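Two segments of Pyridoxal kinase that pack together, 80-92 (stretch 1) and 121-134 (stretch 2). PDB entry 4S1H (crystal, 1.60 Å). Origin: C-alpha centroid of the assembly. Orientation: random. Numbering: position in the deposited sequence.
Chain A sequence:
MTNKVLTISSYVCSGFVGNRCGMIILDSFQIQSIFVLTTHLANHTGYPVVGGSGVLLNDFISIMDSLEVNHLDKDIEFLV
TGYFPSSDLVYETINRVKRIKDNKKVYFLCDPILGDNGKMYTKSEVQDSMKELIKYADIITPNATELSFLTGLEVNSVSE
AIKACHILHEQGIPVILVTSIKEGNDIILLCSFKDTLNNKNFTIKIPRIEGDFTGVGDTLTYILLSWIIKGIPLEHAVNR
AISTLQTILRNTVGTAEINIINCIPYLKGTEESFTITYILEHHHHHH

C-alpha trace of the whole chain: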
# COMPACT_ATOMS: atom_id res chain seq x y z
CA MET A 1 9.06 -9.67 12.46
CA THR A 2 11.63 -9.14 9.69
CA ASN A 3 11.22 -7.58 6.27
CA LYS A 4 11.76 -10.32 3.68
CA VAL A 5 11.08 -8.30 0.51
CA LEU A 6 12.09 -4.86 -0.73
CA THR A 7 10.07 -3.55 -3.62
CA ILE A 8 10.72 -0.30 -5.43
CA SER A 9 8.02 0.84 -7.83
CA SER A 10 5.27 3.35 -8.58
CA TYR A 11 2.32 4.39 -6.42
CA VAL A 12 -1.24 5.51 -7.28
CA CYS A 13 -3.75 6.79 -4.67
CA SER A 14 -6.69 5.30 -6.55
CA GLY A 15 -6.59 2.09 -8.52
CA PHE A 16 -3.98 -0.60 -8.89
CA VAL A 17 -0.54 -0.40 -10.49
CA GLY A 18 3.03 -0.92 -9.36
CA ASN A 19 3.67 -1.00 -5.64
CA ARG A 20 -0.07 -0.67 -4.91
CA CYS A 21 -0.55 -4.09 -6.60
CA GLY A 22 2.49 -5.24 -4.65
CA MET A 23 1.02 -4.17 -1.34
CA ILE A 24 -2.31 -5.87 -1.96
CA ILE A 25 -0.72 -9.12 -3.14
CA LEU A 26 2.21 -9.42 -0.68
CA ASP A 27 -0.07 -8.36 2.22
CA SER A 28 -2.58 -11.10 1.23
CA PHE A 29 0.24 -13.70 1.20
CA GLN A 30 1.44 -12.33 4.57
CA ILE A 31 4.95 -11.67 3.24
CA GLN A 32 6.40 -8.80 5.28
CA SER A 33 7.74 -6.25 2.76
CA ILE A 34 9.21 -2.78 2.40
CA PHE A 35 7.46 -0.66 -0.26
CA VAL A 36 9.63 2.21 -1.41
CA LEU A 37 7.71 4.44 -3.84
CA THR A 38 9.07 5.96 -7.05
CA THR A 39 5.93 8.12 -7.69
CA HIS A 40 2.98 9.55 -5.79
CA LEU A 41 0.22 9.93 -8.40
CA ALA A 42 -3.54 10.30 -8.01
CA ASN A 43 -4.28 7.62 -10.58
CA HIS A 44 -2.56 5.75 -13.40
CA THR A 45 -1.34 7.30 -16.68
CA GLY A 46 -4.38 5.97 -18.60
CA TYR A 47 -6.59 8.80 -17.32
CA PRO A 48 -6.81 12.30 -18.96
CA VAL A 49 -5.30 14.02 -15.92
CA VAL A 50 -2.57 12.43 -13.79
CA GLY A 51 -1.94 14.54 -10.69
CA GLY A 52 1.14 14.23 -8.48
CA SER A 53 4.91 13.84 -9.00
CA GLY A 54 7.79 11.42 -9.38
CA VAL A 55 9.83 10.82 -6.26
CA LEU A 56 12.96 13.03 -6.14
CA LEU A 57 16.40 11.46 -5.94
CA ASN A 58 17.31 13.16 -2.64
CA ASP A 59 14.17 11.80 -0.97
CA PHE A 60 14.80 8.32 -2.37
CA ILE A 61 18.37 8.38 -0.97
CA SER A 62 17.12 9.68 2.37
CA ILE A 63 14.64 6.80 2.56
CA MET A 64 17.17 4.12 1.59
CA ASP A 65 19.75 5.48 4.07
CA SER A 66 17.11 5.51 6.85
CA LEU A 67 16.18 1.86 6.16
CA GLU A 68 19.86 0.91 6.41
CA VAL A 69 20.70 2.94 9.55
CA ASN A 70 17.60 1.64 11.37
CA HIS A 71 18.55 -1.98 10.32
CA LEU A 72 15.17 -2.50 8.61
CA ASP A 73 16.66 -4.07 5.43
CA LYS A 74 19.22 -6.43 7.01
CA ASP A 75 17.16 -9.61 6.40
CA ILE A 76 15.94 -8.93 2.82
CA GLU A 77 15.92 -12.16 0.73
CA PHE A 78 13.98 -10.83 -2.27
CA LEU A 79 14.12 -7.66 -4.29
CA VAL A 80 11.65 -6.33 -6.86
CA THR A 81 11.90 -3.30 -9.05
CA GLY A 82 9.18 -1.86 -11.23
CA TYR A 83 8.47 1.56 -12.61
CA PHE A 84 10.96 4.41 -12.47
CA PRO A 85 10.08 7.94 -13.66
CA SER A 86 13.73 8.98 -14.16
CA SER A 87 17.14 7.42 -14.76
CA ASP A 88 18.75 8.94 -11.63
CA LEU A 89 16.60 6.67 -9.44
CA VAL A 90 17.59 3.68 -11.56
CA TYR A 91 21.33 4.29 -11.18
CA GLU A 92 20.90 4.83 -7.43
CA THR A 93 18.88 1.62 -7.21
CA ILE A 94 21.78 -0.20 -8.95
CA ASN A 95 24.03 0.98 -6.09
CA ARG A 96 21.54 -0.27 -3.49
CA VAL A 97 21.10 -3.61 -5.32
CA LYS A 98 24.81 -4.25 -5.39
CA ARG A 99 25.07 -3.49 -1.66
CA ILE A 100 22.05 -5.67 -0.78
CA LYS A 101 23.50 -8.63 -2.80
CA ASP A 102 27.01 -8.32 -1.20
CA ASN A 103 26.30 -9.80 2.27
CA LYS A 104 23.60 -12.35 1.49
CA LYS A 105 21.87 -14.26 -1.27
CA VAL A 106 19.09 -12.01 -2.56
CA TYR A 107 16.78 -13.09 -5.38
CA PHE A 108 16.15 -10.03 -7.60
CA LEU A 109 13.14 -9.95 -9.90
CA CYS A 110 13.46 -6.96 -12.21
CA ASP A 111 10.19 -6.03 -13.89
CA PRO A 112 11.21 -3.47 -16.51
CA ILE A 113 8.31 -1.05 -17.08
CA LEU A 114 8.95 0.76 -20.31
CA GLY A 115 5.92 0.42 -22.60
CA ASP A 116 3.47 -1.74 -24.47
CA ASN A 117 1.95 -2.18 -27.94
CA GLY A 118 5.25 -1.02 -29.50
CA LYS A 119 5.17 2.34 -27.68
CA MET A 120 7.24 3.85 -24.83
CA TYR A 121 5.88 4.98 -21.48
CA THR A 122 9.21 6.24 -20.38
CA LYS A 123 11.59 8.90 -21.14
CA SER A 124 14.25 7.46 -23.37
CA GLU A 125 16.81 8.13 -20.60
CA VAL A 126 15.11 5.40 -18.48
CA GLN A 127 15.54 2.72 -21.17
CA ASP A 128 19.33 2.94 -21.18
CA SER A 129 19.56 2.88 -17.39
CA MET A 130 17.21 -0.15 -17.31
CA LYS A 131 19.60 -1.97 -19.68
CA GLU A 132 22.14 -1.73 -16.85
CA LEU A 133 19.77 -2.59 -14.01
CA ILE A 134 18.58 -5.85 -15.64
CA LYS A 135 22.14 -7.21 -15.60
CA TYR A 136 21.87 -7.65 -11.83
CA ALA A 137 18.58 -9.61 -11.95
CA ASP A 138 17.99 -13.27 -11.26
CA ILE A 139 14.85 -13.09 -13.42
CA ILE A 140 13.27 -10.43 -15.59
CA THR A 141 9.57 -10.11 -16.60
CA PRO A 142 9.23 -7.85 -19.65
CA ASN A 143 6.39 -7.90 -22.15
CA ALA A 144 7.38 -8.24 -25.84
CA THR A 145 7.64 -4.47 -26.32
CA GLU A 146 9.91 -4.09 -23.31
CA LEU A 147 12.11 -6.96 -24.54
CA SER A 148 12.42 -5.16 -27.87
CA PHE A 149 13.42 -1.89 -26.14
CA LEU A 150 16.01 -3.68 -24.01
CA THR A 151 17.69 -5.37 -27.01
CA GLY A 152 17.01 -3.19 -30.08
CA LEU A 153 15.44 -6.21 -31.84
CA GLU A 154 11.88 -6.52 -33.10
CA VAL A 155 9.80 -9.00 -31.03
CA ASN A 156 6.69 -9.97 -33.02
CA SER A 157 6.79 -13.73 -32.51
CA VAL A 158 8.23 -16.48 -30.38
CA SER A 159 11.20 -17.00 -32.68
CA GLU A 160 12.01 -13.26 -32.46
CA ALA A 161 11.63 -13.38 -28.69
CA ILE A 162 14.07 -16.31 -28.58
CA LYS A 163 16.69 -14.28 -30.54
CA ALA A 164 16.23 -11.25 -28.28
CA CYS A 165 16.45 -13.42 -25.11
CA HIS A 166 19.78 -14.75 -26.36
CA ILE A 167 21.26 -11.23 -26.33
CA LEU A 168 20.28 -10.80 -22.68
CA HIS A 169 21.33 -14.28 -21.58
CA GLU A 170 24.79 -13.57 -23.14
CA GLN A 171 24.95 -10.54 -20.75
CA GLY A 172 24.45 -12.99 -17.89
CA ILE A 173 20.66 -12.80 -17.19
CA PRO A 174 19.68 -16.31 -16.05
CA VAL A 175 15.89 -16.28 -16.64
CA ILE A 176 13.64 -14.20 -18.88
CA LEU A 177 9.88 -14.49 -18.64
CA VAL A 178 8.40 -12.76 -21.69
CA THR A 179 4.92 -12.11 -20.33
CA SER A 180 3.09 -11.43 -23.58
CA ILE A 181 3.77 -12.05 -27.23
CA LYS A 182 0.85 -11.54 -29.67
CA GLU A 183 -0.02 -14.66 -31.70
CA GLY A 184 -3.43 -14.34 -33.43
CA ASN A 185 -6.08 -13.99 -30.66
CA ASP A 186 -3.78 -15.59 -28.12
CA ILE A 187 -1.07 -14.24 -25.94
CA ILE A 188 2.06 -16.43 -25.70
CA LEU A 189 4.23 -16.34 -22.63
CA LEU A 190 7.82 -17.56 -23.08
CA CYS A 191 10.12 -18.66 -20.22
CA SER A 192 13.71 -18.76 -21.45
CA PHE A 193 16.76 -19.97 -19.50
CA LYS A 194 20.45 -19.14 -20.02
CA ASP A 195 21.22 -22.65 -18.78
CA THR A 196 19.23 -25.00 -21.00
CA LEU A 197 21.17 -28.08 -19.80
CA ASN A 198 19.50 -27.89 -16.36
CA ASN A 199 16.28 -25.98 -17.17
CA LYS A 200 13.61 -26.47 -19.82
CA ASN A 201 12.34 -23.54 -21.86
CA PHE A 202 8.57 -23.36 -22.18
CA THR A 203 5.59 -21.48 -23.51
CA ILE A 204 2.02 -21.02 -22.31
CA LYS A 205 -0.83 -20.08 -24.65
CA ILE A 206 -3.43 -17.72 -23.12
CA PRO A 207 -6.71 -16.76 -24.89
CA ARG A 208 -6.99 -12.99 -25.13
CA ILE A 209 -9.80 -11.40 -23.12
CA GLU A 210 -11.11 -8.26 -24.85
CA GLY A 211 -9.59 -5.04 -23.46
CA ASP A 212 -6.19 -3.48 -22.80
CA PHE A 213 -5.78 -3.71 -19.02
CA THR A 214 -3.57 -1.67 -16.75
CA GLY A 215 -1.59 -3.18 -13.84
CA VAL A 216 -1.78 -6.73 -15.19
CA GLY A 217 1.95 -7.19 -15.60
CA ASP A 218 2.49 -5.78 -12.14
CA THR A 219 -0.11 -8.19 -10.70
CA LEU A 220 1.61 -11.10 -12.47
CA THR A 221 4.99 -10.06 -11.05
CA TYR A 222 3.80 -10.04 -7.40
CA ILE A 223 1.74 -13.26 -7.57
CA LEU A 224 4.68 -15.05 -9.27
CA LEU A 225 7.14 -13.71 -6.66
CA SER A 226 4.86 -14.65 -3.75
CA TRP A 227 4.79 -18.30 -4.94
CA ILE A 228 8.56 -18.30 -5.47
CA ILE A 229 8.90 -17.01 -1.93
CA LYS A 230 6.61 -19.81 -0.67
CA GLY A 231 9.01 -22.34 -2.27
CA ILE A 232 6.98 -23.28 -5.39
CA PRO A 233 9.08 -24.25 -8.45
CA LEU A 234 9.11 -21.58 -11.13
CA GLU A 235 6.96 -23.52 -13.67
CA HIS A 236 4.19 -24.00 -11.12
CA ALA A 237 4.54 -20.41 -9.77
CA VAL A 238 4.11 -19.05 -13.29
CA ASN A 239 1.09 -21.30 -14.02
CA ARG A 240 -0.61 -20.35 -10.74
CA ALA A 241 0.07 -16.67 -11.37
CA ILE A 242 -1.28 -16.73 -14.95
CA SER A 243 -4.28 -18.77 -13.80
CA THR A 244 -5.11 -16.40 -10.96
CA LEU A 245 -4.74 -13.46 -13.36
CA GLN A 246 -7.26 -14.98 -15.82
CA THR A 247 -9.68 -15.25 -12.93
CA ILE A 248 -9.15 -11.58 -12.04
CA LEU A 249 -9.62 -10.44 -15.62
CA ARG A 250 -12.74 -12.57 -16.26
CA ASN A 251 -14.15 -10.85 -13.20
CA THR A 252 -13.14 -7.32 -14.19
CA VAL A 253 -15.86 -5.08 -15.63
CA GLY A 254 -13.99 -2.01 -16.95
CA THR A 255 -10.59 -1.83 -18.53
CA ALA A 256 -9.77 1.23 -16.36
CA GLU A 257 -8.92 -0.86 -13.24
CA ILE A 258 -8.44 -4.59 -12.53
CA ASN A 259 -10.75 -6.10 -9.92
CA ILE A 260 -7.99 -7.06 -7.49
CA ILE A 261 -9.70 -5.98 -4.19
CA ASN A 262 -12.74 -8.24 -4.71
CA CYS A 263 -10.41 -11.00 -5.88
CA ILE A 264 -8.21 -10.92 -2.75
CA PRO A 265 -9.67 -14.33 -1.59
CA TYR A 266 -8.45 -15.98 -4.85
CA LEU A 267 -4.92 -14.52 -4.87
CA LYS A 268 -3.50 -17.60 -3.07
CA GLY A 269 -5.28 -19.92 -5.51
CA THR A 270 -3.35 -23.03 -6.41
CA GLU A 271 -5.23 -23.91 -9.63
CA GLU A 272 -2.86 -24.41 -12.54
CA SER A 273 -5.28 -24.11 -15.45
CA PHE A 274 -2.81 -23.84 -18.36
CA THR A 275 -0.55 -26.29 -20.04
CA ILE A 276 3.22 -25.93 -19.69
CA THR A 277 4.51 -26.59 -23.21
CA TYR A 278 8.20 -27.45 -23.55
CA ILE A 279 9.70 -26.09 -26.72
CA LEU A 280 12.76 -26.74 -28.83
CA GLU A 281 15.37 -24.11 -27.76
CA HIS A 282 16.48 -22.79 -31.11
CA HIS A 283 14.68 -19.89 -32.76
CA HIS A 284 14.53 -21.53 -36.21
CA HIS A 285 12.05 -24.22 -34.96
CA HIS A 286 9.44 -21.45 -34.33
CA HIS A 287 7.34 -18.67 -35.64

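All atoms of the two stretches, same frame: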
# COMPACT_ATOMS: atom_id res chain seq x y z
N VAL A 80 12.43 -6.59 -5.64
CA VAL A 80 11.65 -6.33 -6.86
C VAL A 80 11.79 -4.89 -7.24
O VAL A 80 11.74 -4.01 -6.36
CB VAL A 80 10.15 -6.62 -6.70
CG1 VAL A 80 9.37 -6.29 -7.97
CG2 VAL A 80 9.93 -8.05 -6.29
N THR A 81 11.99 -4.64 -8.52
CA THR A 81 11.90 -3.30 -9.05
C THR A 81 10.86 -3.26 -10.12
O THR A 81 10.66 -4.26 -10.88
CB THR A 81 13.27 -2.74 -9.50
OG1 THR A 81 13.71 -3.51 -10.62
CG2 THR A 81 14.32 -2.79 -8.40
N GLY A 82 10.19 -2.11 -10.24
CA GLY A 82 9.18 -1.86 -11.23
C GLY A 82 9.43 -0.58 -11.96
O GLY A 82 10.48 -0.40 -12.64
N TYR A 83 8.47 0.33 -11.85
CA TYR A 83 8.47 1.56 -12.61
C TYR A 83 9.40 2.59 -12.01
O TYR A 83 9.39 2.78 -10.79
CB TYR A 83 7.06 2.17 -12.69
CG TYR A 83 7.00 3.48 -13.41
CD1 TYR A 83 6.91 3.51 -14.81
CD2 TYR A 83 7.03 4.68 -12.73
CE1 TYR A 83 6.86 4.72 -15.49
CE2 TYR A 83 6.97 5.88 -13.39
CZ TYR A 83 6.88 5.91 -14.76
OH TYR A 83 6.82 7.10 -15.43
N PHE A 84 10.21 3.24 -12.87
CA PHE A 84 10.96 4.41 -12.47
C PHE A 84 10.63 5.59 -13.39
O PHE A 84 10.59 5.43 -14.62
CB PHE A 84 12.45 4.15 -12.54
CG PHE A 84 12.93 3.10 -11.60
CD1 PHE A 84 13.37 3.42 -10.34
CD2 PHE A 84 13.03 1.78 -12.03
CE1 PHE A 84 13.85 2.44 -9.50
CE2 PHE A 84 13.54 0.79 -11.20
CZ PHE A 84 13.94 1.12 -9.93
N PRO A 85 10.40 6.77 -12.83
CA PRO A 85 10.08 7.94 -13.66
C PRO A 85 11.31 8.60 -14.28
O PRO A 85 11.16 9.36 -15.25
CB PRO A 85 9.37 8.89 -12.67
CG PRO A 85 9.97 8.57 -11.37
CD PRO A 85 10.23 7.09 -11.39
N SER A 86 12.50 8.30 -13.77
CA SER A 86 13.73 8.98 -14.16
C SER A 86 14.93 8.09 -13.95
O SER A 86 14.93 7.23 -13.06
CB SER A 86 13.90 10.28 -13.36
OG SER A 86 13.79 10.06 -11.95
N SER A 87 15.96 8.27 -14.79
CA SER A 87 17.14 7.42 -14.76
C SER A 87 17.97 7.59 -13.47
O SER A 87 18.64 6.65 -13.06
CB SER A 87 18.04 7.66 -15.97
OG SER A 87 18.37 9.02 -16.05
N ASP A 88 17.97 8.76 -12.87
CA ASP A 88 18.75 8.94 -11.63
C ASP A 88 18.39 7.92 -10.55
O ASP A 88 19.27 7.41 -9.85
CB ASP A 88 18.69 10.40 -11.11
CG ASP A 88 17.27 10.93 -10.90
OD1 ASP A 88 16.27 10.20 -11.12
OD2 ASP A 88 17.14 12.13 -10.52
N LEU A 89 17.09 7.62 -10.44
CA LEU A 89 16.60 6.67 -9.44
C LEU A 89 17.05 5.26 -9.84
O LEU A 89 17.29 4.43 -8.98
CB LEU A 89 15.08 6.72 -9.29
CG LEU A 89 14.46 8.06 -8.86
CD1 LEU A 89 12.94 7.96 -8.97
CD2 LEU A 89 14.91 8.45 -7.48
N VAL A 90 17.16 4.99 -11.13
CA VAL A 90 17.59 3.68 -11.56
C VAL A 90 19.05 3.45 -11.18
O VAL A 90 19.39 2.38 -10.68
CB VAL A 90 17.39 3.47 -13.09
CG1 VAL A 90 17.90 2.10 -13.53
CG2 VAL A 90 15.92 3.63 -13.46
N TYR A 91 19.91 4.42 -11.49
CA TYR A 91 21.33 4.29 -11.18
C TYR A 91 21.55 4.20 -9.67
O TYR A 91 22.35 3.39 -9.22
CB TYR A 91 22.17 5.40 -11.81
CG TYR A 91 22.27 5.25 -13.32
CD1 TYR A 91 22.81 4.12 -13.88
CD2 TYR A 91 21.78 6.24 -14.17
CE1 TYR A 91 22.90 3.96 -15.26
CE2 TYR A 91 21.87 6.10 -15.54
CZ TYR A 91 22.42 4.95 -16.07
OH TYR A 91 22.51 4.76 -17.43
N GLU A 92 20.79 4.96 -8.89
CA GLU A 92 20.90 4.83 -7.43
C GLU A 92 20.43 3.46 -6.93
O GLU A 92 21.09 2.85 -6.08
CB GLU A 92 20.11 5.91 -6.75
CG GLU A 92 20.18 5.89 -5.22
CD GLU A 92 21.59 5.90 -4.64
OE1 GLU A 92 22.60 6.25 -5.34
OE2 GLU A 92 21.68 5.56 -3.44
N TYR A 121 6.47 4.25 -22.59
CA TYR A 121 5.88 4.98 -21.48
C TYR A 121 6.93 5.96 -21.03
O TYR A 121 6.66 7.09 -20.66
CB TYR A 121 5.69 4.03 -20.29
CG TYR A 121 4.66 2.93 -20.41
CD1 TYR A 121 3.62 3.05 -21.27
CD2 TYR A 121 4.74 1.79 -19.63
CE1 TYR A 121 2.73 2.10 -21.39
CE2 TYR A 121 3.83 0.81 -19.75
CZ TYR A 121 2.81 0.99 -20.64
OH TYR A 121 1.85 0.08 -20.84
N THR A 122 8.16 5.51 -21.02
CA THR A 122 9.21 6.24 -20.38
C THR A 122 10.09 7.09 -21.25
O THR A 122 10.34 6.83 -22.40
CB THR A 122 10.13 5.29 -19.61
OG1 THR A 122 10.91 4.56 -20.54
CG2 THR A 122 9.33 4.35 -18.73
N LYS A 123 10.58 8.12 -20.62
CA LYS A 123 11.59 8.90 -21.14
C LYS A 123 12.62 7.93 -21.61
O LYS A 123 12.96 6.95 -21.00
CB LYS A 123 12.13 9.79 -20.04
CG LYS A 123 12.25 11.26 -20.35
CD LYS A 123 12.79 12.05 -19.13
CE LYS A 123 12.28 11.55 -17.77
NZ LYS A 123 12.63 12.49 -16.65
N SER A 124 13.09 8.20 -22.76
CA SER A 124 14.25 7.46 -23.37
C SER A 124 15.49 7.28 -22.45
O SER A 124 16.24 6.29 -22.57
CB SER A 124 14.70 8.12 -24.66
OG SER A 124 15.66 7.30 -25.29
N GLU A 125 15.72 8.24 -21.55
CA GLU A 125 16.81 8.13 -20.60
C GLU A 125 16.66 6.86 -19.74
O GLU A 125 17.66 6.21 -19.42
CB GLU A 125 16.92 9.39 -19.72
CG GLU A 125 15.74 9.67 -18.78
CD GLU A 125 16.01 10.78 -17.79
OE1 GLU A 125 16.64 11.80 -18.16
OE2 GLU A 125 15.58 10.63 -16.63
N VAL A 126 15.41 6.54 -19.36
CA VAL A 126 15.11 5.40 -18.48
C VAL A 126 15.49 4.09 -19.14
O VAL A 126 16.07 3.24 -18.48
CB VAL A 126 13.61 5.36 -18.00
CG1 VAL A 126 13.27 4.04 -17.33
CG2 VAL A 126 13.33 6.50 -17.05
N GLN A 127 15.21 3.95 -20.45
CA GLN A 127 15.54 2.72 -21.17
C GLN A 127 17.00 2.32 -21.01
O GLN A 127 17.29 1.18 -20.70
CB GLN A 127 15.20 2.76 -22.67
CG GLN A 127 13.74 3.03 -22.98
CD GLN A 127 13.49 3.08 -24.48
OE1 GLN A 127 13.87 2.16 -25.20
NE2 GLN A 127 12.85 4.14 -24.95
N ASP A 128 17.92 3.25 -21.26
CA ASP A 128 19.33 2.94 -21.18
C ASP A 128 19.77 2.54 -19.78
O ASP A 128 20.57 1.61 -19.61
CB ASP A 128 20.18 4.10 -21.71
CG ASP A 128 19.97 4.35 -23.18
OD1 ASP A 128 19.62 3.39 -23.92
OD2 ASP A 128 20.14 5.51 -23.59
N SER A 129 19.23 3.22 -18.76
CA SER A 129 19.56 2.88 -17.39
C SER A 129 18.99 1.51 -17.02
O SER A 129 19.63 0.74 -16.31
CB SER A 129 19.11 3.98 -16.41
OG SER A 129 17.70 4.06 -16.30
N MET A 130 17.79 1.19 -17.51
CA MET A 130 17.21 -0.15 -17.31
C MET A 130 18.06 -1.26 -17.94
O MET A 130 18.10 -2.36 -17.41
CB MET A 130 15.80 -0.21 -17.86
CG MET A 130 14.98 -1.43 -17.48
SD MET A 130 14.72 -1.69 -15.71
CE MET A 130 14.68 -0.01 -15.06
N LYS A 131 18.70 -0.98 -19.08
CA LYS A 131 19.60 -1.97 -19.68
C LYS A 131 20.73 -2.36 -18.76
O LYS A 131 21.24 -3.50 -18.83
CB LYS A 131 20.13 -1.45 -21.03
CG LYS A 131 19.10 -1.33 -22.13
CD LYS A 131 19.76 -0.76 -23.39
CE LYS A 131 18.84 -0.83 -24.59
NZ LYS A 131 19.58 -0.53 -25.84
N GLU A 132 21.12 -1.44 -17.86
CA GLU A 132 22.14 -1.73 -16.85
C GLU A 132 21.56 -2.42 -15.64
O GLU A 132 22.13 -3.38 -15.15
CB GLU A 132 22.89 -0.45 -16.45
CG GLU A 132 23.80 0.14 -17.55
CD GLU A 132 24.79 -0.86 -18.15
OE1 GLU A 132 25.46 -1.58 -17.39
OE2 GLU A 132 24.90 -0.92 -19.40
N LEU A 133 20.40 -1.96 -15.18
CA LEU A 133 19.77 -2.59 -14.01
C LEU A 133 19.47 -4.10 -14.22
O LEU A 133 19.69 -4.90 -13.36
CB LEU A 133 18.48 -1.85 -13.62
CG LEU A 133 17.75 -2.37 -12.38
CD1 LEU A 133 18.65 -2.35 -11.15
CD2 LEU A 133 16.50 -1.55 -12.13
N ILE A 134 18.97 -4.47 -15.39
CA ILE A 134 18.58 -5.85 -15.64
C ILE A 134 19.74 -6.83 -15.49
O ILE A 134 19.53 -8.00 -15.22
CB ILE A 134 17.88 -6.07 -17.00
CG1 ILE A 134 18.74 -5.60 -18.19
CG2 ILE A 134 16.52 -5.37 -17.02
CD1 ILE A 134 18.27 -6.07 -19.55
O HOH W 1 17.24 11.41 -14.19
O HOH W 2 20.64 6.88 -18.92

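Helix 87-92 and helix 124-133 run nearly parallel, 10° apart, with their axes 8.9 Å apart at closest approach. Ser 87, Val 90 and Ser 129 point toward the other stretch. Ser 87 and Val 126 have CA atoms 4.7 Å apart.

A direct hydrogen bond across the contact lies at the start of helix 87-92. Ser 87 N donates to Glu 125 OE2 at 3.0 Å, and the angle of 171° is almost straight. Glu 125 has chi1 near 65° (p) and chi2 t, which carries its carboxylate to this backbone amide. Ser 87 chi1 is p, and Ser 87 OG lies 3.3 Å from Glu 125 OE2. Water 1 extends the link: it donates to Glu 125 OE2 and accepts from Asp 88 N. Lys 123 NZ forms a salt bridge with Glu 125 OE2 at 3.5 Å, but the Lys 123 side chain is poorly ordered.

Asp 88 chi1 is also p. This rotamer brings Asp 88 OD1 within 2.6 Å of Ser 86 OG, which donates to it.

Ser 129 has chi1 p, which turns Ser 129 OG back to donate to Val 126 O at 2.8 Å within its own helix. Ser 129 OG also packs 3.3 Å from Val 90 CB. Ser 129 CB lies over one face of the Tyr 91 ring, 3.8 Å from its centroid, in a CH-pi contact. Tyr 91 chi1 is m, and its end comes nearer the other helix. Water 2 joins Tyr 91 OH to Glu 125 O.

Deeper in, the packing is mostly apolar. Met 130 points away at CB, but with chi1 t, chi2 p and chi3 off-rotamer at 31°, its end comes nearer the contact. Met 130 CE lies 3.9 Å from Phe 84 CD2 and 4.1 Å from Val 90 CG1. Leu 133, also t, p, places Leu 133 CD2 3.9 Å from Phe 84 CE2 and 3.7 Å from Thr 81 OG1.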